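Local coordinates for aerobactin synthase IucC (Klebsiella pneumoniae, PDB 6CN7), which probably catalyses the last step of aerobactin synthesis, the ATP-dependent attachment of a second N6-acetyl-N6-hydroxylysine to citryl-acetylhydroxylysine, making a siderophore for iron uptake, at residues L20-L23 / E24-Q27; P73-A76 / Q77-L80; Q229-S232 / L233-A237; R148-K152 / E153-R157; P457-D460 / S461-Q464. The protein carries 5 engineered substitutions. All coordinates share one frame; numbering follows the deposited sequence.

Contact 1 (L20-L23 / E24-Q27); sequences LAEL and EYEQ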
# COMPACT_ATOMS: atom_id res chain seq x y z
N LEU A 20 -10.82 26.86 -14.43
CA LEU A 20 -11.25 27.66 -15.57
C LEU A 20 -10.24 28.76 -15.89
O LEU A 20 -9.88 28.97 -17.05
CB LEU A 20 -12.62 28.28 -15.30
CG LEU A 20 -13.83 27.34 -15.22
CD1 LEU A 20 -15.07 28.13 -14.82
CD2 LEU A 20 -14.07 26.62 -16.54
N ALA A 21 -9.76 29.46 -14.86
CA ALA A 21 -8.88 30.60 -15.09
C ALA A 21 -7.55 30.17 -15.69
O ALA A 21 -7.04 30.81 -16.61
CB ALA A 21 -8.65 31.36 -13.78
N GLU A 22 -6.96 29.08 -15.19
CA GLU A 22 -5.65 28.66 -15.68
C GLU A 22 -5.76 28.04 -17.07
O GLU A 22 -4.91 28.30 -17.93
CB GLU A 22 -5.01 27.68 -14.69
CG GLU A 22 -3.53 27.39 -14.96
CD GLU A 22 -2.64 28.60 -14.73
OE1 GLU A 22 -3.01 29.47 -13.91
OE2 GLU A 22 -1.57 28.68 -15.36
N LEU A 23 -6.78 27.21 -17.30
CA LEU A 23 -6.95 26.62 -18.63
C LEU A 23 -7.29 27.67 -19.67
O LEU A 23 -6.94 27.51 -20.85
CB LEU A 23 -8.03 25.54 -18.59
CG LEU A 23 -7.68 24.27 -17.80
CD1 LEU A 23 -8.91 23.40 -17.63
CD2 LEU A 23 -6.57 23.49 -18.48
N GLU A 24 -7.97 28.75 -19.27
CA GLU A 24 -8.23 29.84 -20.20
C GLU A 24 -6.96 30.63 -20.48
O GLU A 24 -6.74 31.10 -21.60
CB GLU A 24 -9.32 30.76 -19.64
CG GLU A 24 -10.06 31.60 -20.70
CD GLU A 24 -9.40 32.95 -20.96
OE1 GLU A 24 -8.42 33.29 -20.26
OE2 GLU A 24 -9.87 33.67 -21.87
N TYR A 25 -6.10 30.77 -19.47
CA TYR A 25 -4.81 31.41 -19.67
C TYR A 25 -3.91 30.56 -20.56
O TYR A 25 -3.13 31.10 -21.36
CB TYR A 25 -4.14 31.68 -18.32
CG TYR A 25 -2.80 32.35 -18.43
CD1 TYR A 25 -2.69 33.65 -18.91
CD2 TYR A 25 -1.64 31.69 -18.06
CE1 TYR A 25 -1.47 34.27 -19.01
CE2 TYR A 25 -0.41 32.31 -18.16
CZ TYR A 25 -0.33 33.60 -18.64
OH TYR A 25 0.89 34.22 -18.74
N GLU A 26 -3.99 29.24 -20.43
CA GLU A 26 -3.26 28.33 -21.30
C GLU A 26 -3.89 28.20 -22.69
O GLU A 26 -3.35 27.48 -23.53
CB GLU A 26 -3.18 26.94 -20.65
CG GLU A 26 -2.27 26.88 -19.44
CD GLU A 26 -0.81 27.14 -19.79
OE1 GLU A 26 -0.44 26.98 -20.97
OE2 GLU A 26 -0.04 27.52 -18.88
N GLN A 27 -5.01 28.87 -22.94
CA GLN A 27 -5.67 28.91 -24.24
C GLN A 27 -6.31 27.58 -24.62
O GLN A 27 -6.60 27.34 -25.80
CB GLN A 27 -4.71 29.36 -25.34
CG GLN A 27 -4.28 30.81 -25.21
CD GLN A 27 -3.40 31.26 -26.36
OE1 GLN A 27 -2.64 30.48 -26.92
NE2 GLN A 27 -3.52 32.54 -26.72
O HOH W 1 -7.38 33.33 -17.73
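The C-terminal end of helix 4-25 closes here in a Schellman motif, with Glu22 and Glu26 one turn apart on the same flank. Regular helical bonds run up to the end: Tyr25 N reaches Ala21 O, and Glu26 N gives Glu22 O a bond of 2.8 Å. Gln27 then turns to positive phi (70°), and its N makes a weak bond back to Glu24 O. The side chains of Glu22 and Glu26 run alongside each other in the same direction, their carboxylate planes 44° apart and the two OE2 atoms 4.0 Å from one another. Glu22 is bent at chi2 (67°), which also brings its OE2 to 4.0 Å from Tyr25 CD2, obliquely to the ring. Glu24 is tied back by a water that donates both to its OE1 (2.7 Å) and to Ala21 O, while its OE2 bonds to Ala31 N and forms a salt bridge with Arg54. Lys140 makes salt bridges to OE2 of both Glu22 and Glu26, and Arg492 of helix 475-499 adds another at Glu22. The paired carboxylates thus share a cation, which probably offsets their mutual repulsion and favours the charged form of both acids.

Contact 2 (P73-A76 / Q77-L80); sequences PVLA and QTLL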
# COMPACT_ATOMS: atom_id res chain seq x y z
N PRO A 73 -25.23 21.87 -10.02
CA PRO A 73 -24.41 22.29 -8.88
C PRO A 73 -22.96 22.43 -9.29
O PRO A 73 -22.43 21.62 -10.05
CB PRO A 73 -24.62 21.17 -7.85
CG PRO A 73 -25.01 19.99 -8.65
CD PRO A 73 -25.77 20.51 -9.83
N VAL A 74 -22.32 23.48 -8.78
CA VAL A 74 -20.95 23.81 -9.16
C VAL A 74 -20.01 22.83 -8.46
O VAL A 74 -19.77 22.93 -7.26
CB VAL A 74 -20.61 25.26 -8.81
CG1 VAL A 74 -19.18 25.60 -9.22
CG2 VAL A 74 -21.59 26.21 -9.49
N LEU A 75 -19.48 21.87 -9.22
CA LEU A 75 -18.59 20.85 -8.69
C LEU A 75 -17.41 20.67 -9.62
O LEU A 75 -17.56 20.68 -10.85
CB LEU A 75 -19.33 19.52 -8.51
CG LEU A 75 -20.54 19.55 -7.58
CD1 LEU A 75 -21.32 18.25 -7.66
CD2 LEU A 75 -20.11 19.84 -6.14
N ALA A 76 -16.22 20.49 -9.03
CA ALA A 76 -15.03 20.24 -9.84
C ALA A 76 -15.17 18.94 -10.62
O ALA A 76 -14.75 18.86 -11.78
CB ALA A 76 -13.79 20.19 -8.94
N GLN A 77 -15.77 17.92 -10.00
CA GLN A 77 -15.99 16.66 -10.70
C GLN A 77 -16.77 16.87 -11.99
O GLN A 77 -16.44 16.29 -13.03
CB GLN A 77 -16.72 15.69 -9.78
CG GLN A 77 -16.97 14.32 -10.39
CD GLN A 77 -18.44 14.04 -10.61
OE1 GLN A 77 -19.19 14.90 -11.05
NE2 GLN A 77 -18.86 12.82 -10.29
N THR A 78 -17.80 17.72 -11.95
CA THR A 78 -18.59 17.99 -13.14
C THR A 78 -17.73 18.62 -14.23
O THR A 78 -17.80 18.22 -15.40
CB THR A 78 -19.77 18.90 -12.79
OG1 THR A 78 -20.50 18.35 -11.69
CG2 THR A 78 -20.71 19.05 -13.98
N LEU A 79 -16.92 19.61 -13.87
CA LEU A 79 -16.07 20.27 -14.85
C LEU A 79 -15.07 19.29 -15.47
O LEU A 79 -14.85 19.30 -16.68
CB LEU A 79 -15.33 21.44 -14.21
CG LEU A 79 -14.29 22.13 -15.10
CD1 LEU A 79 -14.93 22.69 -16.36
CD2 LEU A 79 -13.58 23.23 -14.32
N LEU A 80 -14.46 18.44 -14.64
CA LEU A 80 -13.52 17.46 -15.15
C LEU A 80 -14.17 16.57 -16.20
O LEU A 80 -13.56 16.28 -17.24
CB LEU A 80 -12.96 16.62 -14.00
CG LEU A 80 -11.93 15.54 -14.36
CD1 LEU A 80 -10.74 16.13 -15.10
CD2 LEU A 80 -11.47 14.81 -13.11
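The flat groups that join Leu75 and Ala76 to the next turn are their peptide carbonyls, each met at its oxygen by an amide four residues further on in helix 76-87. Leu75 is the N-cap of that helix. Its O accepts from Leu79 N at 3.3 Å, and Ala76 O receives Leu80 N at 2.9 Å. These two bonds start the helical pattern where the chain leaves the loop. Beyond the carbonyls, Thr78 packs its hydroxyl against the Leu75 side chain. With OG1 anti to its own carbonyl carbon (chi1 -52°), the hydroxyl lies beside the backbone N and close to Leu75, the two side chains meeting at an angle. Outside the turn, Ala76 N is taken by Asn12 OD1 of helix 4-25, so this neighbouring helix satisfies an amide at the start of helix 76-87. Gln77 and Leu80 pack against Met98 of helix 91-114, and Leu79 lies against Met19 of helix 4-25 and Trp48 of strand 46-54. The helix start therefore touches two other helices and a strand. At the cap itself, Thr78 OG1 sits 3.6 Å from Leu75 CB and 4.1 Å from Leu75 CD1.

Contact 3 (Q229-S232 / L233-A237); sequences QKIS and LDFIA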
# COMPACT_ATOMS: atom_id res chain seq x y z
N GLN A 229 4.97 0.62 1.11
CA GLN A 229 4.40 0.34 -0.20
C GLN A 229 5.40 -0.22 -1.21
O GLN A 229 4.99 -0.96 -2.11
CB GLN A 229 3.79 1.62 -0.79
CG GLN A 229 2.67 2.21 0.05
CD GLN A 229 1.56 1.22 0.30
OE1 GLN A 229 1.12 0.51 -0.61
NE2 GLN A 229 1.09 1.16 1.54
N LYS A 230 6.68 0.11 -1.10
CA LYS A 230 7.64 -0.21 -2.15
C LYS A 230 8.73 -1.16 -1.68
O LYS A 230 8.88 -2.25 -2.25
CB LYS A 230 8.25 1.08 -2.71
CG LYS A 230 7.24 2.01 -3.38
CD LYS A 230 6.58 1.34 -4.58
CE LYS A 230 5.67 2.31 -5.33
NZ LYS A 230 4.96 1.68 -6.47
N ILE A 231 9.50 -0.79 -0.66
CA ILE A 231 10.72 -1.54 -0.35
C ILE A 231 10.38 -2.88 0.31
O ILE A 231 10.97 -3.91 -0.03
CB ILE A 231 11.64 -0.68 0.53
CG1 ILE A 231 12.10 0.54 -0.27
CG2 ILE A 231 12.85 -1.49 1.00
CD1 ILE A 231 12.65 1.65 0.57
N SER A 232 9.42 -2.88 1.24
CA SER A 232 9.04 -4.14 1.89
C SER A 232 8.55 -5.17 0.89
O SER A 232 8.53 -6.37 1.21
CB SER A 232 7.97 -3.88 2.95
OG SER A 232 6.74 -3.50 2.34
N LEU A 233 8.13 -4.74 -0.30
CA LEU A 233 7.63 -5.63 -1.34
C LEU A 233 8.61 -5.79 -2.50
O LEU A 233 8.99 -6.91 -2.84
CB LEU A 233 6.28 -5.11 -1.85
CG LEU A 233 5.62 -5.88 -2.99
CD1 LEU A 233 5.32 -7.31 -2.57
CD2 LEU A 233 4.35 -5.17 -3.44
N ASP A 234 9.03 -4.68 -3.10
CA ASP A 234 9.88 -4.75 -4.29
C ASP A 234 11.24 -5.38 -3.99
O ASP A 234 11.82 -6.02 -4.86
CB ASP A 234 10.07 -3.36 -4.88
CG ASP A 234 8.76 -2.74 -5.35
OD1 ASP A 234 7.73 -3.45 -5.32
OD2 ASP A 234 8.76 -1.56 -5.74
N PHE A 235 11.75 -5.21 -2.77
CA PHE A 235 13.04 -5.77 -2.38
C PHE A 235 12.88 -6.89 -1.35
O PHE A 235 13.78 -7.13 -0.53
CB PHE A 235 13.96 -4.68 -1.85
CG PHE A 235 14.18 -3.56 -2.83
CD1 PHE A 235 15.11 -3.68 -3.85
CD2 PHE A 235 13.46 -2.38 -2.73
CE1 PHE A 235 15.31 -2.66 -4.75
CE2 PHE A 235 13.66 -1.35 -3.63
CZ PHE A 235 14.59 -1.49 -4.64
N ILE A 236 11.75 -7.59 -1.39
CA ILE A 236 11.50 -8.68 -0.45
C ILE A 236 12.54 -9.78 -0.62
O ILE A 236 12.91 -10.45 0.35
CB ILE A 236 10.07 -9.22 -0.63
CG1 ILE A 236 9.73 -10.21 0.49
CG2 ILE A 236 9.90 -9.87 -2.00
CD1 ILE A 236 8.27 -10.58 0.55
N ALA A 237 13.03 -9.99 -1.85
CA ALA A 237 14.06 -11.00 -2.06
C ALA A 237 15.33 -10.65 -1.30
O ALA A 237 15.93 -11.50 -0.63
CB ALA A 237 14.35 -11.14 -3.56
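Phe235 reaches back over one turn to Ile231 where helix 224-234 breaks and helix 236-241 begins. It is both the first residue to leave helical geometry and the N-cap of the following helix. Take its side chain outward: CB lies 3.6 Å from Ile231 O, the acceptor of Phe235 N. CG is turned anti to the carbonyl carbon (chi1 -57°), which sends the ring back along the preceding helix. CD2 then meets Ile231 CA at 3.7 Å, with CA in the ring plane at the edge, and also touches Ile231 CG2 at 3.9 Å. The next atom, CE2, comes near Ile231 CG1, the two side chains being set obliquely to each other. Tyr345 meets the ring with its plane about 30° away, while Met348 of helix 344-348 touches Phe235 as well. One residue before Ile231, Lys230 O takes two donors. Asp234 N comes nearly end on at 2.6 Å, and Leu233 N approaches from above the carbonyl plane at 3.3 Å. Asp234 CB and CG also crowd that oxygen, each 3.1 Å from Lys230 O. Ser232 OG is bonded to Trp227 O. The second subunit lies against this stretch, where Gln229 OE1 bonds to NE2 of its Gln229 and Ile236 packs on its Leu106. Lys230 and Asp234 run side by side in the same direction, with NZ 5.0 Å from Asp234 OD2. Any attraction between them is probably through space and not a salt bridge, so the bonds across the turn are backbone ones, joined by the apolar contact of Ile231 with Phe235.

Contact 4 (R148-K152 / E153-R157); sequences RGWGK and EALER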
# COMPACT_ATOMS: atom_id res chain seq x y z
N ARG A 148 -0.09 10.13 -6.82
CA ARG A 148 -0.49 8.83 -7.35
C ARG A 148 -0.32 7.73 -6.31
O ARG A 148 0.75 7.57 -5.71
CB ARG A 148 0.34 8.50 -8.59
CG ARG A 148 -0.01 7.18 -9.26
CD ARG A 148 -1.46 7.15 -9.71
NE ARG A 148 -1.80 8.31 -10.52
CZ ARG A 148 -1.53 8.43 -11.82
NH1 ARG A 148 -1.88 9.52 -12.47
NH2 ARG A 148 -0.90 7.45 -12.46
N GLY A 149 -1.39 6.97 -6.09
CA GLY A 149 -1.37 5.85 -5.18
C GLY A 149 -1.60 6.20 -3.72
O GLY A 149 -1.61 5.29 -2.88
N TRP A 150 -1.79 7.47 -3.39
CA TRP A 150 -2.00 7.90 -2.01
C TRP A 150 -3.50 8.04 -1.75
O TRP A 150 -4.16 8.91 -2.33
CB TRP A 150 -1.28 9.22 -1.72
CG TRP A 150 0.21 9.09 -1.61
CD1 TRP A 150 1.01 8.24 -2.31
CD2 TRP A 150 1.07 9.83 -0.74
NE1 TRP A 150 2.32 8.41 -1.94
CE2 TRP A 150 2.38 9.38 -0.97
CE3 TRP A 150 0.86 10.83 0.21
CZ2 TRP A 150 3.48 9.89 -0.28
CZ3 TRP A 150 1.95 11.34 0.89
CH2 TRP A 150 3.25 10.87 0.64
N GLY A 151 -4.03 7.17 -0.90
CA GLY A 151 -5.39 7.29 -0.43
C GLY A 151 -5.49 8.22 0.77
O GLY A 151 -4.52 8.85 1.19
N LYS A 152 -6.70 8.29 1.32
CA LYS A 152 -6.95 9.20 2.44
C LYS A 152 -6.01 8.95 3.60
O LYS A 152 -5.60 9.89 4.30
CB LYS A 152 -8.41 9.08 2.90
CG LYS A 152 -8.82 10.09 3.96
CD LYS A 152 -10.34 10.11 4.14
CE LYS A 152 -10.76 11.06 5.25
NZ LYS A 152 -10.41 10.53 6.60
N GLU A 153 -5.63 7.68 3.83
CA GLU A 153 -4.75 7.36 4.95
C GLU A 153 -3.35 7.93 4.73
O GLU A 153 -2.79 8.58 5.62
CB GLU A 153 -4.69 5.84 5.13
CG GLU A 153 -3.93 5.38 6.37
CD GLU A 153 -4.75 5.50 7.64
OE1 GLU A 153 -5.86 6.08 7.58
OE2 GLU A 153 -4.30 5.01 8.70
N ALA A 154 -2.78 7.69 3.55
CA ALA A 154 -1.42 8.14 3.28
C ALA A 154 -1.35 9.66 3.20
O ALA A 154 -0.37 10.27 3.66
CB ALA A 154 -0.91 7.51 1.99
N LEU A 155 -2.37 10.29 2.62
CA LEU A 155 -2.42 11.75 2.58
C LEU A 155 -2.38 12.34 3.98
O LEU A 155 -1.59 13.24 4.27
CB LEU A 155 -3.68 12.21 1.84
CG LEU A 155 -3.76 11.87 0.35
CD1 LEU A 155 -5.17 12.07 -0.19
CD2 LEU A 155 -2.77 12.72 -0.44
N GLU A 156 -3.22 11.83 4.88
CA GLU A 156 -3.31 12.40 6.22
C GLU A 156 -2.05 12.14 7.03
O GLU A 156 -1.66 12.98 7.85
CB GLU A 156 -4.54 11.86 6.94
CG GLU A 156 -5.84 12.38 6.33
CD GLU A 156 -7.09 11.87 7.03
OE1 GLU A 156 -6.95 11.12 8.02
OE2 GLU A 156 -8.20 12.24 6.60
N ARG A 157 -1.39 11.00 6.82
CA ARG A 157 -0.21 10.67 7.61
C ARG A 157 1.04 11.41 7.16
O ARG A 157 1.88 11.75 7.99
CB ARG A 157 0.04 9.16 7.58
CG ARG A 157 -0.87 8.37 8.48
CD ARG A 157 -0.53 6.89 8.48
NE ARG A 157 -1.43 6.15 9.35
CZ ARG A 157 -1.46 4.82 9.45
NH1 ARG A 157 -0.64 4.07 8.71
NH2 ARG A 157 -2.32 4.24 10.27
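Three kinds of contact join the loop end at Trp150 and Gly151, and Lys152 that opens the helix, to the rest of helix 152-158: apolar packing, backbone bonds and salt bridges. Gly151 is the N-cap. On the apolar side, Ala154 CB lies over one face of the Trp150 indole, 3.8 Å above the ring plane and displaced toward its rim. Leu155 closes on the same tryptophan, its CD2 4.0 Å from Trp150 CB, while its CG rests 3.2 Å from Gly151 O. The backbone contribution starts with Leu155 N, which bonds to Gly151 O at 3.0 Å, and Glu156 N continues the pattern to Lys152 O. Charged groups make the third set. Lys152 runs extended to CE and bends at chi4 (-71°), putting NZ 2.8 Å from Glu156 OE2 in a salt bridge. It enters on the syn side, 31° out of the carboxylate plane. Within the helix, Arg157 NH2 makes a second salt bridge with Glu153 OE2, its guanidinium turning one face to the Glu153 carboxyl carbon. Trp225 of helix 224-234 meets the Trp150 ring with planes about 35° apart, and Arg148 pairs with Glu96 of helix 91-114. The second subunit also reaches this helix: its Trp227 gives a hydrogen bond to Glu153 OE1, and its Ile236, on helix 236-241 there, packs on Leu155.

Contact 5 (P457-D460 / S461-Q464); sequences PEMD and SLPQ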
# COMPACT_ATOMS: atom_id res chain seq x y z
N PRO A 457 33.60 32.64 -19.87
CA PRO A 457 34.80 32.44 -19.04
C PRO A 457 34.48 32.19 -17.58
O PRO A 457 35.14 31.38 -16.92
CB PRO A 457 35.58 33.74 -19.23
CG PRO A 457 35.10 34.30 -20.52
CD PRO A 457 33.66 33.90 -20.63
N GLU A 458 33.45 32.87 -17.06
CA GLU A 458 33.07 32.72 -15.66
C GLU A 458 32.58 31.31 -15.34
O GLU A 458 32.37 31.01 -14.16
CB GLU A 458 31.98 33.74 -15.31
CG GLU A 458 32.37 35.19 -15.55
CD GLU A 458 32.08 35.66 -16.96
OE1 GLU A 458 31.81 34.81 -17.83
OE2 GLU A 458 32.11 36.89 -17.20
N MET A 459 32.39 30.46 -16.34
CA MET A 459 31.96 29.08 -16.13
C MET A 459 33.10 28.08 -16.13
O MET A 459 32.87 26.90 -15.84
CB MET A 459 30.95 28.68 -17.21
CG MET A 459 29.52 28.64 -16.74
SD MET A 459 28.39 28.07 -18.01
CE MET A 459 28.84 26.34 -18.07
N ASP A 460 34.33 28.51 -16.45
CA ASP A 460 35.45 27.58 -16.49
C ASP A 460 35.71 26.94 -15.13
O ASP A 460 36.29 25.85 -15.07
CB ASP A 460 36.70 28.29 -16.99
CG ASP A 460 36.61 28.68 -18.45
OD1 ASP A 460 35.60 28.32 -19.10
OD2 ASP A 460 37.54 29.35 -18.95
N SER A 461 35.30 27.59 -14.04
CA SER A 461 35.53 27.07 -12.70
C SER A 461 34.64 25.89 -12.36
O SER A 461 34.87 25.23 -11.33
CB SER A 461 35.32 28.18 -11.67
OG SER A 461 36.12 29.31 -11.96
N LEU A 462 33.64 25.59 -13.18
CA LEU A 462 32.67 24.55 -12.85
C LEU A 462 33.30 23.17 -13.07
O LEU A 462 33.88 22.93 -14.13
CB LEU A 462 31.42 24.71 -13.72
CG LEU A 462 30.23 23.80 -13.43
CD1 LEU A 462 29.68 24.05 -12.04
CD2 LEU A 462 29.14 24.03 -14.47
N PRO A 463 33.21 22.26 -12.10
CA PRO A 463 33.77 20.92 -12.31
C PRO A 463 33.07 20.17 -13.43
O PRO A 463 31.86 20.29 -13.62
CB PRO A 463 33.55 20.23 -10.96
CG PRO A 463 33.41 21.33 -9.98
CD PRO A 463 32.74 22.44 -10.71
N GLN A 464 33.86 19.40 -14.19
CA GLN A 464 33.29 18.55 -15.23
C GLN A 464 32.20 17.64 -14.66
O GLN A 464 31.20 17.36 -15.33
CB GLN A 464 34.38 17.71 -15.89
CG GLN A 464 35.48 18.53 -16.56
CD GLN A 464 34.96 19.41 -17.68
OE1 GLN A 464 35.50 20.50 -17.92
NE2 GLN A 464 33.92 18.96 -18.38
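From Met459 to Leu462 the backbone makes a type I beta turn, with Asp460 and Ser461 at its corners and Leu462 N bonded to Met459 O at 3.1 Å. The donor stands above the carbonyl plane, 53° out of it, although the N-H itself points almost straight at the oxygen (165°). Overlapping the turn, Asp460 N bonds to Pro457 O at 3.0 Å, at the end of the short 3-10 segment 457-459. Among the side chains, Leu462 makes the contact with Met459. Its CB lies 3.4 Å from Met459 O, and with CG anti to the backbone N (chi1 -174°) its CD2 comes to 4.3 Å from Met459 CE. This apolar pair is buried, while Asp460 and Ser461 at the corners are exposed. Met459 O also accepts from Arg467 of helix 464-467, and is thus shared between the turn and the helix that follows. Glu458, just ahead of the turn, makes a salt bridge with Arg529 of helix 527-532. Met459 and Leu462 both pack on Leu451 of strand 449-452, and Trp303 of helix 291-310 touches Leu462 and Pro463, so the turn touches both that strand and that helix.

Followed from the N terminus, the contacts come in series as 1, 2, 4, 3 and 5; each is a local turn or helix end, so none closes a long loop and none nests in or crosses another. Contact 1 ends the first helix, and contact 2 starts the helix that packs beside it, the two touching at Leu20 CD2 and Leu79 CD1, 4.0 Å apart. Contacts 4 and 3, about 19 Å apart by their centres, lie in the part of the sequence belonging to the IucA/IucC family, and both sit at the interface with the second subunit. Contact 5 lies in the FhuF-like sequence region, across the chain's centre from contacts 2 and 4.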